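Local coordinates for hypothetical protein TM0894 (Thermotoga maritima, PDB 1ZTC) that is a metallo-beta-lactamase-fold protein with a two-nickel site, probably a metal-dependent hydrolase and perhaps an endoribonuclease, at residues F147-P150 / E155-S158. Residues are numbered along the deposited sequence; the frame is centred on the assembly and turned at random.
Sequences FHTP and EHLS
The imidazole of His156 meets Thr149 at its edge. Thr149 OG1 lies in the ring plane, 2.8 Å from His156 ND1 in a hydrogen bond that either atom could donate. The other ring nitrogen, NE2, is hydrogen-bonded to the backbone N of Asp174; with both nitrogens bonded, the ring's rotation is probably fixed. Ser158 OG also lies near that plane, 2.9 Å from Thr149 OG1, and is itself hydrogen-bonded to Thr172 O. The His148 ring presents its CD2 edge to His156 O at 3.2 Å, while Pro150 CD sits over one face, near the ring's border. His148 NE2 is hydrogen-bonded to Arg154 O. Ser158 O lies at the edge of the Phe147 ring, which also meets the ring of Phe197 edge-to-face. The two segments are the facing ends of a beta hairpin, strands 144-148 and 157-163, in the metallo-beta-lactamase fold. The loop between them lies by the dinuclear nickel site: its His152 binds one nickel ion, and Asp174 binds both. Phe147 and Ser158 form an antiparallel hydrogen-bonded pair, with Phe147 N to Ser158 O and Ser158 N to Phe147 O both 2.9 Å. His148 and Leu157 follow as a non-hydrogen-bonded pair. Beyond the strand, Thr149 N donates to His156 O at 2.8 Å. A chi1 of 52° sets Thr149 OG1 over its own main chain, flanked by N and C, from where it reaches both His156 and Ser158. Thr149 CG2 rests against Ser158 OG at 3.5 Å.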
loop_
_atom_site.group_PDB
_atom_site.type_symbol
_atom_site.label_atom_id
_atom_site.label_comp_id
_atom_site.label_asym_id
_atom_site.label_seq_id
_atom_site.Cartn_x
_atom_site.Cartn_y
_atom_site.Cartn_z
ATOM N N PHE A 147 21.636 3.746 -23.330
ATOM C CA PHE A 147 21.917 2.348 -23.624
ATOM C C PHE A 147 20.605 1.627 -23.849
ATOM O O PHE A 147 19.673 1.742 -23.039
ATOM C CB PHE A 147 22.642 1.691 -22.448
ATOM C CG PHE A 147 24.023 2.212 -22.219
ATOM C CD1 PHE A 147 25.072 1.839 -23.045
ATOM C CD2 PHE A 147 24.282 3.059 -21.167
ATOM C CE1 PHE A 147 26.360 2.327 -22.819
ATOM C CE2 PHE A 147 25.566 3.551 -20.938
ATOM C CZ PHE A 147 26.590 3.184 -21.751
ATOM N N HIS A 148 20.535 0.876 -24.932
ATOM C CA HIS A 148 19.378 -0.016 -25.181
ATOM C C HIS A 148 19.558 -1.276 -24.360
ATOM O O HIS A 148 20.511 -2.028 -24.562
ATOM C CB HIS A 148 19.258 -0.389 -26.660
ATOM C CG HIS A 148 17.943 -1.037 -27.017
ATOM N ND1 HIS A 148 17.760 -1.767 -28.172
ATOM C CD2 HIS A 148 16.742 -1.025 -26.390
ATOM C CE1 HIS A 148 16.507 -2.179 -28.242
ATOM N NE2 HIS A 148 15.867 -1.753 -27.164
ATOM N N THR A 149 18.649 -1.494 -23.423
ATOM C CA THR A 149 18.774 -2.576 -22.473
ATOM C C THR A 149 17.461 -3.368 -22.447
ATOM O O THR A 149 16.728 -3.314 -21.460
ATOM C CB THR A 149 19.139 -2.034 -21.079
ATOM O OG1 THR A 149 18.226 -0.991 -20.704
ATOM C CG2 THR A 149 20.543 -1.436 -21.068
ATOM N N PRO A 150 17.174 -4.096 -23.526
ATOM C CA PRO A 150 15.840 -4.713 -23.703
ATOM C C PRO A 150 15.613 -6.020 -22.912
ATOM O O PRO A 150 15.191 -7.004 -23.456
ATOM C CB PRO A 150 15.772 -4.951 -25.222
ATOM C CG PRO A 150 17.217 -5.189 -25.605
ATOM C CD PRO A 150 18.056 -4.342 -24.686
ATOM N N GLU A 155 11.592 -1.837 -25.667
ATOM C CA GLU A 155 11.994 -0.422 -25.797
ATOM C C GLU A 155 12.850 0.089 -24.636
ATOM O O GLU A 155 13.128 1.290 -24.523
ATOM C CB GLU A 155 10.756 0.461 -25.957
ATOM C CG GLU A 155 9.973 0.820 -24.682
ATOM C CD GLU A 155 9.033 -0.281 -24.194
ATOM O OE1 GLU A 155 9.011 -1.398 -24.786
ATOM O OE2 GLU A 155 8.286 0.001 -23.231
ATOM N N HIS A 156 13.276 -0.823 -23.771
ATOM C CA HIS A 156 13.847 -0.434 -22.512
ATOM C C HIS A 156 15.238 0.190 -22.667
ATOM O O HIS A 156 16.127 -0.341 -23.364
ATOM C CB HIS A 156 13.885 -1.616 -21.533
ATOM C CG HIS A 156 14.245 -1.203 -20.137
ATOM N ND1 HIS A 156 15.551 -0.966 -19.744
ATOM C CD2 HIS A 156 13.464 -0.924 -19.059
ATOM C CE1 HIS A 156 15.552 -0.573 -18.478
ATOM N NE2 HIS A 156 14.297 -0.536 -18.043
ATOM N N LEU A 157 15.425 1.294 -21.955
ATOM C CA LEU A 157 16.667 2.055 -21.940
ATOM C C LEU A 157 17.183 2.244 -20.531
ATOM O O LEU A 157 16.398 2.382 -19.573
ATOM C CB LEU A 157 16.436 3.457 -22.512
ATOM C CG LEU A 157 15.958 3.582 -23.961
ATOM C CD1 LEU A 157 15.602 5.041 -24.226
ATOM C CD2 LEU A 157 16.968 3.070 -24.963
ATOM N N SER A 158 18.515 2.290 -20.427
ATOM C CA SER A 158 19.210 2.714 -19.220
ATOM C C SER A 158 20.046 3.956 -19.583
ATOM O O SER A 158 20.446 4.144 -20.747
ATOM C CB SER A 158 20.071 1.574 -18.634
ATOM O OG SER A 158 19.305 0.387 -18.404
#